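PDB 3OG2: beta-galactosidase from Trichoderma reesei, which probably hydrolyses terminal non-reducing beta-D-galactose residues in beta-D-galactosides, as a member of glycoside hydrolase family 35. Local coordinates for residues F95-F100 with A155-I160. Sequence-based numbering, arbitrary orientation. Where two conformers were deposited one is given.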
loop_
_atom_site.group_PDB
_atom_site.type_symbol
_atom_site.label_atom_id
_atom_site.label_comp_id
_atom_site.label_asym_id
_atom_site.label_seq_id
_atom_site.Cartn_x
_atom_site.Cartn_y
_atom_site.Cartn_z
ATOM N N PHE A 95 -16.638 -4.271 -3.207
ATOM C CA PHE A 95 -16.403 -4.121 -1.762
ATOM C C PHE A 95 -16.413 -5.466 -1.032
ATOM O O PHE A 95 -16.141 -5.490 0.158
ATOM C CB PHE A 95 -17.450 -3.208 -1.149
ATOM C CG PHE A 95 -17.336 -1.826 -1.799
ATOM C CD1 PHE A 95 -16.268 -0.991 -1.519
ATOM C CD2 PHE A 95 -18.293 -1.367 -2.703
ATOM C CE1 PHE A 95 -16.132 0.260 -2.080
ATOM C CE2 PHE A 95 -18.158 -0.107 -3.309
ATOM C CZ PHE A 95 -17.057 0.701 -2.997
ATOM N N SER A 96 -16.748 -6.553 -1.727
ATOM C CA SER A 96 -16.641 -7.863 -1.077
ATOM C C SER A 96 -15.203 -8.253 -0.817
ATOM O O SER A 96 -14.310 -8.091 -1.672
ATOM C CB SER A 96 -17.244 -8.908 -2.017
ATOM O OG SER A 96 -17.115 -10.220 -1.459
ATOM N N LEU A 97 -14.959 -8.860 0.350
ATOM C CA LEU A 97 -13.648 -9.417 0.614
ATOM C C LEU A 97 -13.480 -10.813 0.071
ATOM O O LEU A 97 -12.384 -11.378 0.091
ATOM C CB LEU A 97 -13.444 -9.475 2.139
ATOM C CG LEU A 97 -13.192 -8.122 2.803
ATOM C CD1 LEU A 97 -13.086 -8.250 4.302
ATOM C CD2 LEU A 97 -11.905 -7.494 2.249
ATOM N N GLU A 98 -14.555 -11.439 -0.400
ATOM C CA GLU A 98 -14.432 -12.841 -0.781
ATOM C C GLU A 98 -13.410 -13.055 -1.897
ATOM O O GLU A 98 -12.612 -14.005 -1.786
ATOM C CB GLU A 98 -15.808 -13.418 -1.130
ATOM C CG GLU A 98 -16.773 -13.349 0.038
ATOM C CD GLU A 98 -16.257 -13.795 1.385
ATOM O OE1 GLU A 98 -15.636 -14.873 1.469
ATOM O OE2 GLU A 98 -16.464 -13.054 2.369
ATOM N N PRO A 99 -13.335 -12.223 -2.936
ATOM C CA PRO A 99 -12.258 -12.464 -3.924
ATOM C C PRO A 99 -10.860 -12.270 -3.376
ATOM O O PRO A 99 -9.895 -12.850 -3.854
ATOM C CB PRO A 99 -12.540 -11.396 -4.998
ATOM C CG PRO A 99 -14.036 -11.134 -4.859
ATOM C CD PRO A 99 -14.200 -11.094 -3.347
ATOM N N PHE A 100 -10.715 -11.431 -2.362
ATOM C CA PHE A 100 -9.448 -11.187 -1.706
ATOM C C PHE A 100 -9.070 -12.463 -0.931
ATOM O O PHE A 100 -7.931 -12.946 -1.072
ATOM C CB PHE A 100 -9.572 -9.959 -0.812
ATOM C CG PHE A 100 -8.253 -9.430 -0.267
ATOM C CD1 PHE A 100 -7.450 -8.697 -1.106
ATOM C CD2 PHE A 100 -7.881 -9.608 1.056
ATOM C CE1 PHE A 100 -6.306 -8.094 -0.627
ATOM C CE2 PHE A 100 -6.699 -9.037 1.540
ATOM C CZ PHE A 100 -5.889 -8.287 0.687
ATOM N N ALA A 155 -19.966 -6.342 13.899
ATOM C CA ALA A 155 -20.660 -7.612 13.844
ATOM C C ALA A 155 -20.605 -8.198 12.450
ATOM O O ALA A 155 -20.385 -9.409 12.282
ATOM C CB ALA A 155 -22.102 -7.423 14.314
ATOM N N HIS A 156 -20.811 -7.354 11.437
ATOM C CA HIS A 156 -20.810 -7.839 10.070
ATOM C C HIS A 156 -19.406 -8.178 9.594
ATOM O O HIS A 156 -19.156 -9.266 9.047
ATOM C CB HIS A 156 -21.410 -6.773 9.104
ATOM C CG HIS A 156 -22.896 -6.803 9.161
ATOM N ND1 HIS A 156 -23.673 -6.133 10.102
ATOM C CD2 HIS A 156 -23.758 -7.439 8.317
ATOM C CE1 HIS A 156 -24.968 -6.393 9.841
ATOM N NE2 HIS A 156 -25.035 -7.181 8.767
ATOM N N ILE A 157 -18.442 -7.238 9.753
ATOM C CA ILE A 157 -17.123 -7.497 9.153
ATOM C C ILE A 157 -16.385 -8.585 9.916
ATOM O O ILE A 157 -15.670 -9.401 9.307
ATOM C CB ILE A 157 -16.303 -6.191 9.039
ATOM C CG1 ILE A 157 -15.182 -6.348 8.000
ATOM C CG2 ILE A 157 -15.718 -5.726 10.385
ATOM C CD1 ILE A 157 -15.666 -6.472 6.571
ATOM N N ALA A 158 -16.520 -8.654 11.246
ATOM C CA ALA A 158 -15.795 -9.682 11.981
ATOM C C ALA A 158 -16.431 -11.010 11.716
ATOM O O ALA A 158 -15.706 -12.015 11.753
ATOM C CB ALA A 158 -15.700 -9.332 13.460
ATOM N N SER A 159 -17.724 -11.089 11.395
ATOM C CA SER A 159 -18.247 -12.423 11.033
ATOM C C SER A 159 -17.788 -12.837 9.640
ATOM O O SER A 159 -17.517 -14.020 9.442
ATOM C CB SER A 159 -19.753 -12.425 11.159
ATOM O OG SER A 159 -20.390 -11.630 10.200
ATOM N N ILE A 160 -17.635 -11.884 8.700
ATOM C CA ILE A 160 -17.043 -12.197 7.396
ATOM C C ILE A 160 -15.626 -12.699 7.578
ATOM O O ILE A 160 -15.223 -13.716 7.010
ATOM C CB ILE A 160 -17.076 -10.933 6.516
ATOM C CG1 ILE A 160 -18.506 -10.679 5.985
ATOM C CG2 ILE A 160 -16.093 -10.996 5.360
ATOM C CD1 ILE A 160 -18.744 -9.292 5.450
HETATM O O HOH W 1 -16.250 -14.581 4.609
#
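Leu97 and Glu98, where the chain turns into helix 98-107, meet Ile157 and Ile160 on the flank of helix 144-163, two helices of the TIM-barrel domain of this family 35 enzyme. They lie on the outer layer of the barrel, where helix 98-107 leads to strand 110-116 and helix 144-163 to the neighbouring parallel strand 172-177. The whole contact is small, burying 132 Å² between the two segments; its apolar part centres on one methyl group. CD1 of Leu97 touches CD1 of Ile157 at 3.9 Å, the two side chains crossing at about a right angle, and also lies 4.2 Å from CG2 of Ile160. Ile157 reaches Leu97 through its longer branch: CG1 is anti to the backbone N (chi1 -160°), and CD1 at its end makes the contact. Around this pair, Leu97 also packs on Pro49 and Phe75 and Ile157 on Leu82, joining the helix contact to strand 72-76 and helix 79-82. The polar part lies beside it, at the more open side. In one of its two conformers, the Glu98 chain bends at chi2 (-46°) and brings its carboxylate over to the second helix, OE2 coming 3.6 Å from CG2 of Ile160. With Glu98 so placed, a water links the segments, donating to OE2 of Glu98 and to the backbone O of Ile160; in the other conformer this bridge is uncertain. The turn leading into helix 98-107 carries a capping bond: OG of Ser96 accepts from the backbone N of Glu98 at 3.0 Å, with an N-H...O angle of 157°. In the bridging conformer the water sits 2.7 Å from OE2 of Glu98 and 2.8 Å from O of Ile160.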